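Local coordinates for protein chloromuconate cycloisomerase (Rhodococcus opacus, PDB 4M0X) that belongs to the enolase superfamily of two-domain enzymes and carries a manganese ion in its barrel domain, at residues G330-K342 with G357-S369. Residues are numbered along the deposited sequence; the frame is centred on the assembly and turned at random.
Sequences GLLIDEVVTEPLK and GVNLDEERLRKYS
Tyr368 meets Asp334 at the edge of its ring: OD2 lies in the ring plane and accepts from OH at 2.9 Å, while CD of Lys367 rests over one face near the rim. The carboxylate stands 74° to the ring, and the hydroxyl meets OD2 from above the carboxylate plane. That same carboxylate crosses the Arg364 guanidinium nearly at a right angle. Asp334 OD1 makes the salt bridge to Arg364 NH1 at 2.6 Å and OD2 lies over one guanidinium face, toward the rim; Glu335 O, near the plane at the edge, packs against CB, CG and CD of Arg364. Asp334 OD1 also takes the backbone N of Glu335, a bond that helps fix the carboxylate's rotation. A bend at chi2 (147°) in the Arg364 chain accompanies the approach of its NE to Asp361 OD2, 3.0 Å away; one guanidinium ties together two acids. Asp361 is itself the N-cap of helix 362-368, its OD1 accepting from the N of Arg364 almost straight and more weakly from that of Glu363.

Beside this polar cluster the backbones join in a single bridge, Val337 with Leu360: Asp361 N gives to Val336 O (2.8 Å, 166°) and Thr338 N to Asn359 O. A water adds a link, held by Thr338 OG1 and by the N atoms of Glu339 and Asn359. Toward strands 5-17 and 27-40 of the N-terminal sheet, CG1 of Val336 lies against CA of Leu365 at 3.6 Å and its CG2 alongside CD2 of Leu360. Val337 CG1 packs on CB of Val358, and Val337 also touches helix 304-316. The C-terminal helix is thereby pinned to the loop after strand 323-324 where the barrel meets the N-terminal antiparallel sheet, within the two-domain architecture of the enolase superfamily.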
ATOM      1  N   GLY A 330      11.249  33.705 -31.101  1.00 27.42           N
ATOM      2  CA  GLY A 330      11.634  33.546 -32.519  1.00 31.18           C
ATOM      3  C   GLY A 330      10.512  33.742 -33.532  1.00 34.19           C
ATOM      4  O   GLY A 330      10.742  34.301 -34.611  1.00 34.59           O
ATOM      5  N   LEU A 331       9.307  33.286 -33.160  1.00 34.90           N
ATOM      6  CA  LEU A 331       8.063  33.470 -33.907  1.00 35.98           C
ATOM      7  C   LEU A 331       7.339  34.838 -33.834  1.00 37.13           C
ATOM      8  O   LEU A 331       6.346  35.036 -34.545  1.00 40.53           O
ATOM      9  CB  LEU A 331       7.059  32.387 -33.508  1.00 36.71           C
ATOM     10  CG  LEU A 331       7.239  31.036 -34.206  1.00 39.29           C
ATOM     11  CD1 LEU A 331       6.096  30.131 -33.782  1.00 36.65           C
ATOM     12  CD2 LEU A 331       7.332  31.150 -35.733  1.00 37.40           C
ATOM     13  N   LEU A 332       7.772  35.756 -32.974  1.00 34.96           N
ATOM     14  CA  LEU A 332       7.168  37.094 -32.937  1.00 34.41           C
ATOM     15  C   LEU A 332       7.842  37.979 -33.986  1.00 35.79           C
ATOM     16  O   LEU A 332       9.049  37.858 -34.147  1.00 37.23           O
ATOM     17  CB  LEU A 332       7.325  37.709 -31.550  1.00 34.63           C
ATOM     18  CG  LEU A 332       6.705  36.925 -30.387  1.00 36.43           C
ATOM     19  CD1 LEU A 332       6.785  37.714 -29.095  1.00 33.58           C
ATOM     20  CD2 LEU A 332       5.259  36.534 -30.675  1.00 35.91           C
ATOM     21  N   ILE A 333       7.092  38.821 -34.724  1.00 35.61           N
ATOM     22  CA  ILE A 333       7.739  39.770 -35.646  1.00 33.57           C
ATOM     23  C   ILE A 333       8.148  41.061 -34.970  1.00 33.07           C
ATOM     24  O   ILE A 333       9.026  41.746 -35.474  1.00 38.74           O
ATOM     25  CB  ILE A 333       7.015  40.051 -36.994  1.00 33.81           C
ATOM     26  CG1 ILE A 333       5.574  40.458 -36.797  1.00 36.80           C
ATOM     27  CG2 ILE A 333       7.077  38.841 -37.916  1.00 33.86           C
ATOM     28  CD1 ILE A 333       4.588  39.392 -37.259  1.00 39.21           C
ATOM     29  N   ASP A 334       7.580  41.372 -33.817  1.00 30.93           N
ATOM     30  CA  ASP A 334       8.039  42.518 -33.039  1.00 31.73           C
ATOM     31  C   ASP A 334       7.715  42.349 -31.550  1.00 30.23           C
ATOM     32  O   ASP A 334       6.914  41.500 -31.190  1.00 29.27           O
ATOM     33  CB  ASP A 334       7.414  43.795 -33.577  1.00 35.95           C
ATOM     34  CG  ASP A 334       8.228  45.046 -33.265  1.00 39.71           C
ATOM     35  OD1 ASP A 334       9.050  45.075 -32.318  1.00 37.83           O
ATOM     36  OD2 ASP A 334       8.008  46.041 -33.978  1.00 45.02           O
ATOM     37  N   GLU A 335       8.340  43.165 -30.701  1.00 28.21           N
ATOM     38  CA  GLU A 335       8.367  42.952 -29.252  1.00 29.27           C
ATOM     39  C   GLU A 335       8.357  44.269 -28.471  1.00 28.44           C
ATOM     40  O   GLU A 335       8.347  45.329 -29.070  1.00 28.06           O
ATOM     41  CB  GLU A 335       9.585  42.106 -28.863  1.00 28.13           C
ATOM     42  CG  GLU A 335       9.658  40.777 -29.606  1.00 30.27           C
ATOM     43  CD  GLU A 335      10.188  39.605 -28.760  1.00 32.87           C
ATOM     44  OE1 GLU A 335       9.873  39.558 -27.516  1.00 30.51           O
ATOM     45  OE2 GLU A 335      10.904  38.732 -29.364  1.00 28.41           O
ATOM     46  N   VAL A 336       8.316  44.218 -27.143  1.00 27.95           N
ATOM     47  CA  VAL A 336       8.483  45.468 -26.370  1.00 27.18           C
ATOM     48  C   VAL A 336       9.890  45.599 -25.769  1.00 28.65           C
ATOM     49  O   VAL A 336      10.133  46.433 -24.919  1.00 30.67           O
ATOM     50  CB  VAL A 336       7.343  45.765 -25.349  1.00 25.09           C
ATOM     51  CG1 VAL A 336       5.998  45.778 -26.051  1.00 24.93           C
ATOM     52  CG2 VAL A 336       7.323  44.788 -24.181  1.00 22.99           C
ATOM     53  N   VAL A 337      10.832  44.797 -26.243  1.00 29.91           N
ATOM     54  CA  VAL A 337      12.214  44.948 -25.774  1.00 29.08           C
ATOM     55  C   VAL A 337      13.086  45.598 -26.827  1.00 27.50           C
ATOM     56  O   VAL A 337      12.722  45.648 -27.979  1.00 29.14           O
ATOM     57  CB  VAL A 337      12.842  43.639 -25.225  1.00 28.57           C
ATOM     58  CG1 VAL A 337      12.156  43.258 -23.921  1.00 29.20           C
ATOM     59  CG2 VAL A 337      12.795  42.501 -26.225  1.00 26.31           C
ATOM     60  N   THR A 338      14.223  46.125 -26.417  1.00 26.07           N
ATOM     61  CA  THR A 338      15.150  46.662 -27.375  1.00 27.81           C
ATOM     62  C   THR A 338      15.924  45.566 -28.153  1.00 31.74           C
ATOM     63  O   THR A 338      16.329  45.791 -29.268  1.00 31.07           O
ATOM     64  CB  THR A 338      16.130  47.630 -26.705  1.00 24.92           C
ATOM     65  OG1 THR A 338      16.770  46.974 -25.609  1.00 23.25           O
ATOM     66  CG2 THR A 338      15.399  48.844 -26.219  1.00 23.34           C
ATOM     67  N   GLU A 339      16.122  44.397 -27.540  1.00 38.46           N
ATOM     68  CA  GLU A 339      16.866  43.285 -28.120  1.00 42.12           C
ATOM     69  C   GLU A 339      16.201  41.970 -27.731  1.00 42.02           C
ATOM     70  O   GLU A 339      16.340  41.523 -26.591  1.00 42.29           O
ATOM     71  CB  GLU A 339      18.306  43.285 -27.621  1.00 49.35           C
ATOM     72  CG  GLU A 339      19.159  44.387 -28.218  1.00 59.60           C
ATOM     73  CD  GLU A 339      20.436  44.631 -27.436  1.00 70.80           C
ATOM     74  OE1 GLU A 339      21.066  43.642 -26.971  1.00 80.06           O
ATOM     75  OE2 GLU A 339      20.810  45.822 -27.297  1.00 68.94           O
ATOM     76  N   PRO A 340      15.460  41.348 -28.671  1.00 39.55           N
ATOM     77  CA  PRO A 340      14.785  40.076 -28.421  1.00 36.83           C
ATOM     78  C   PRO A 340      15.787  38.940 -28.221  1.00 34.68           C
ATOM     79  O   PRO A 340      16.990  39.167 -28.316  1.00 38.36           O
ATOM     80  CB  PRO A 340      13.974  39.874 -29.704  1.00 39.34           C
ATOM     81  CG  PRO A 340      14.755  40.594 -30.758  1.00 39.56           C
ATOM     82  CD  PRO A 340      15.186  41.840 -30.032  1.00 39.89           C
ATOM     83  N   LEU A 341      15.316  37.736 -27.934  1.00 30.52           N
ATOM     84  CA  LEU A 341      16.231  36.634 -27.696  1.00 28.60           C
ATOM     85  C   LEU A 341      16.977  36.297 -28.986  1.00 30.35           C
ATOM     86  O   LEU A 341      16.405  36.337 -30.089  1.00 28.69           O
ATOM     87  CB  LEU A 341      15.477  35.411 -27.160  1.00 27.36           C
ATOM     88  CG  LEU A 341      14.676  35.505 -25.843  1.00 26.61           C
ATOM     89  CD1 LEU A 341      13.979  34.185 -25.566  1.00 24.42           C
ATOM     90  CD2 LEU A 341      15.524  35.921 -24.648  1.00 25.35           C
ATOM     91  N   LYS A 342      18.260  35.969 -28.866  1.00 30.81           N
ATOM     92  CA  LYS A 342      19.014  35.653 -30.062  1.00 32.58           C
ATOM     93  C   LYS A 342      19.078  34.136 -30.253  1.00 32.73           C
ATOM     94  O   LYS A 342      19.351  33.399 -29.313  1.00 35.84           O
ATOM     95  CB  LYS A 342      20.383  36.353 -30.009  1.00 35.09           C
ATOM     96  CG  LYS A 342      21.356  36.141 -31.177  1.00 41.07           C
ATOM     97  CD  LYS A 342      20.928  36.675 -32.545  1.00 45.22           C
ATOM     98  CE  LYS A 342      22.069  36.459 -33.549  1.00 49.90           C
ATOM     99  NZ  LYS A 342      21.628  36.015 -34.906  1.00 47.07           N
ATOM    100  N   GLY A 357      17.949  40.700 -18.306  1.00 29.55           N
ATOM    101  CA  GLY A 357      18.813  40.790 -19.492  1.00 28.87           C
ATOM    102  C   GLY A 357      18.268  41.448 -20.745  1.00 28.57           C
ATOM    103  O   GLY A 357      18.956  41.503 -21.737  1.00 30.58           O
ATOM    104  N   VAL A 358      17.029  41.927 -20.704  1.00 30.74           N
ATOM    105  CA  VAL A 358      16.391  42.649 -21.820  1.00 31.96           C
ATOM    106  C   VAL A 358      15.800  43.918 -21.262  1.00 31.97           C
ATOM    107  O   VAL A 358      15.449  43.944 -20.089  1.00 33.29           O
ATOM    108  CB  VAL A 358      15.240  41.862 -22.490  1.00 31.01           C
ATOM    109  CG1 VAL A 358      15.790  40.757 -23.385  1.00 30.26           C
ATOM    110  CG2 VAL A 358      14.292  41.312 -21.437  1.00 31.51           C
ATOM    111  N   ASN A 359      15.678  44.949 -22.099  1.00 31.61           N
ATOM    112  CA  ASN A 359      15.203  46.260 -21.670  1.00 29.72           C
ATOM    113  C   ASN A 359      13.953  46.692 -22.398  1.00 30.29           C
ATOM    114  O   ASN A 359      13.734  46.291 -23.538  1.00 29.59           O
ATOM    115  CB  ASN A 359      16.298  47.264 -21.895  1.00 31.09           C
ATOM    116  CG  ASN A 359      17.473  47.050 -20.957  1.00 34.77           C
ATOM    117  OD1 ASN A 359      18.544  46.639 -21.387  1.00 35.11           O
ATOM    118  ND2 ASN A 359      17.271  47.315 -19.658  1.00 33.22           N
ATOM    119  N   LEU A 360      13.100  47.478 -21.745  1.00 29.30           N
ATOM    120  CA  LEU A 360      11.967  48.055 -22.463  1.00 28.84           C
ATOM    121  C   LEU A 360      12.339  48.895 -23.691  1.00 29.05           C
ATOM    122  O   LEU A 360      13.332  49.619 -23.710  1.00 27.25           O
ATOM    123  CB  LEU A 360      11.143  48.934 -21.555  1.00 29.21           C
ATOM    124  CG  LEU A 360       9.903  48.245 -21.038  1.00 31.81           C
ATOM    125  CD1 LEU A 360       9.041  49.295 -20.356  1.00 30.50           C
ATOM    126  CD2 LEU A 360       9.145  47.522 -22.148  1.00 30.39           C
ATOM    127  N   ASP A 361      11.511  48.808 -24.713  1.00 29.85           N
ATOM    128  CA  ASP A 361      11.506  49.825 -25.728  1.00 30.36           C
ATOM    129  C   ASP A 361      10.176  50.547 -25.614  1.00 30.46           C
ATOM    130  O   ASP A 361       9.141  50.024 -26.021  1.00 30.09           O
ATOM    131  CB  ASP A 361      11.680  49.212 -27.110  1.00 29.88           C
ATOM    132  CG  ASP A 361      11.584  50.237 -28.222  1.00 30.17           C
ATOM    133  OD1 ASP A 361      10.747  51.180 -28.134  1.00 29.89           O
ATOM    134  OD2 ASP A 361      12.340  50.067 -29.209  1.00 31.16           O
ATOM    135  N   GLU A 362      10.212  51.764 -25.088  1.00 30.41           N
ATOM    136  CA  GLU A 362       8.967  52.442 -24.730  1.00 31.43           C
ATOM    137  C   GLU A 362       8.128  52.884 -25.932  1.00 29.43           C
ATOM    138  O   GLU A 362       6.923  53.074 -25.834  1.00 26.65           O
ATOM    139  CB  GLU A 362       9.243  53.565 -23.745  1.00 31.51           C
ATOM    140  CG  GLU A 362       9.591  53.014 -22.382  1.00 36.76           C
ATOM    141  CD  GLU A 362       9.343  54.003 -21.270  1.00 44.27           C
ATOM    142  OE1 GLU A 362       8.154  54.348 -21.024  1.00 46.85           O
ATOM    143  OE2 GLU A 362      10.338  54.433 -20.642  1.00 46.95           O
ATOM    144  N   GLU A 363       8.769  53.002 -27.077  1.00 29.82           N
ATOM    145  CA  GLU A 363       8.034  53.316 -28.278  1.00 33.80           C
ATOM    146  C   GLU A 363       7.261  52.090 -28.730  1.00 33.16           C
ATOM    147  O   GLU A 363       6.062  52.187 -29.041  1.00 31.82           O
ATOM    148  CB  GLU A 363       8.962  53.849 -29.385  1.00 36.77           C
ATOM    149  CG  GLU A 363       8.308  54.052 -30.742  1.00 39.09           C
ATOM    150  CD  GLU A 363       7.070  54.940 -30.723  1.00 40.20           C
ATOM    151  OE1 GLU A 363       6.801  55.643 -29.715  1.00 36.71           O
ATOM    152  OE2 GLU A 363       6.356  54.928 -31.754  1.00 43.40           O
ATOM    153  N   ARG A 364       7.930  50.935 -28.740  1.00 32.22           N
ATOM    154  CA  ARG A 364       7.247  49.679 -29.075  1.00 29.79           C
ATOM    155  C   ARG A 364       6.118  49.354 -28.094  1.00 28.03           C
ATOM    156  O   ARG A 364       5.042  48.908 -28.506  1.00 27.42           O
ATOM    157  CB  ARG A 364       8.235  48.533 -29.118  1.00 29.18           C
ATOM    158  CG  ARG A 364       8.882  48.332 -30.446  1.00 29.21           C
ATOM    159  CD  ARG A 364      10.274  47.847 -30.176  1.00 30.71           C
ATOM    160  NE  ARG A 364      11.154  48.191 -31.277  1.00 32.35           N
ATOM    161  CZ  ARG A 364      11.657  47.297 -32.101  1.00 33.29           C
ATOM    162  NH1 ARG A 364      11.396  46.006 -31.884  1.00 37.01           N
ATOM    163  NH2 ARG A 364      12.446  47.680 -33.099  1.00 31.46           N
ATOM    164  N   LEU A 365       6.368  49.562 -26.802  1.00 26.36           N
ATOM    165  CA  LEU A 365       5.339  49.339 -25.821  1.00 27.22           C
ATOM    166  C   LEU A 365       4.112  50.185 -26.182  1.00 29.51           C
ATOM    167  O   LEU A 365       2.980  49.678 -26.209  1.00 32.76           O
ATOM    168  CB  LEU A 365       5.812  49.641 -24.393  1.00 25.53           C
ATOM    169  CG  LEU A 365       4.644  49.670 -23.384  1.00 25.05           C
ATOM    170  CD1 LEU A 365       3.916  48.332 -23.292  1.00 23.93           C
ATOM    171  CD2 LEU A 365       5.088  50.117 -22.002  1.00 25.38           C
ATOM    172  N   ARG A 366       4.337  51.464 -26.473  1.00 30.03           N
ATOM    173  CA  ARG A 366       3.236  52.377 -26.753  1.00 29.93           C
ATOM    174  C   ARG A 366       2.552  51.866 -27.990  1.00 29.34           C
ATOM    175  O   ARG A 366       1.349  51.698 -27.982  1.00 28.22           O
ATOM    176  CB  ARG A 366       3.752  53.797 -26.967  1.00 32.29           C
ATOM    177  CG  ARG A 366       2.684  54.813 -27.311  1.00 34.28           C
ATOM    178  CD  ARG A 366       3.309  56.113 -27.790  1.00 35.29           C
ATOM    179  NE  ARG A 366       3.874  55.999 -29.138  1.00 39.84           N
ATOM    180  CZ  ARG A 366       3.174  55.732 -30.248  1.00 40.17           C
ATOM    181  NH1 ARG A 366       1.866  55.519 -30.189  1.00 41.68           N
ATOM    182  NH2 ARG A 366       3.788  55.667 -31.428  1.00 36.43           N
ATOM    183  N   LYS A 367       3.361  51.562 -29.017  1.00 29.28           N
ATOM    184  CA  LYS A 367       2.898  51.169 -30.360  1.00 27.25           C
ATOM    185  C   LYS A 367       2.023  49.956 -30.304  1.00 26.82           C
ATOM    186  O   LYS A 367       1.023  49.902 -31.018  1.00 28.62           O
ATOM    187  CB  LYS A 367       4.067  50.905 -31.331  1.00 26.96           C
ATOM    188  CG  LYS A 367       3.666  50.875 -32.799  1.00 27.08           C
ATOM    189  CD  LYS A 367       4.387  49.806 -33.623  1.00 25.93           C
ATOM    190  CE  LYS A 367       5.474  50.361 -34.534  1.00 25.09           C
ATOM    191  NZ  LYS A 367       5.634  49.456 -35.701  1.00 23.99           N
ATOM    192  N   TYR A 368       2.384  48.992 -29.456  1.00 26.51           N
ATOM    193  CA  TYR A 368       1.640  47.748 -29.398  1.00 26.16           C
ATOM    194  C   TYR A 368       0.747  47.605 -28.183  1.00 27.03           C
ATOM    195  O   TYR A 368       0.173  46.532 -27.980  1.00 28.21           O
ATOM    196  CB  TYR A 368       2.554  46.537 -29.547  1.00 26.17           C
ATOM    197  CG  TYR A 368       3.254  46.421 -30.882  1.00 26.48           C
ATOM    198  CD1 TYR A 368       2.536  46.147 -32.045  1.00 26.54           C
ATOM    199  CD2 TYR A 368       4.645  46.578 -30.982  1.00 26.78           C
ATOM    200  CE1 TYR A 368       3.175  46.024 -33.274  1.00 27.19           C
ATOM    201  CE2 TYR A 368       5.305  46.458 -32.204  1.00 27.38           C
ATOM    202  CZ  TYR A 368       4.572  46.168 -33.354  1.00 28.96           C
ATOM    203  OH  TYR A 368       5.213  46.034 -34.592  1.00 29.11           O
ATOM    204  N   SER A 369       0.580  48.669 -27.396  1.00 28.21           N
ATOM    205  CA  SER A 369      -0.438  48.644 -26.343  1.00 30.95           C
ATOM    206  C   SER A 369      -1.802  48.460 -26.962  1.00 34.92           C
ATOM    207  O   SER A 369      -2.070  48.964 -28.053  1.00 36.77           O
ATOM    208  CB  SER A 369      -0.439  49.914 -25.536  1.00 30.50           C
ATOM    209  OG  SER A 369       0.694  49.935 -24.692  1.00 34.49           O
TER
HETATM  210  O   HOH W   1      16.305  44.449 -24.800  1.00 20.09           O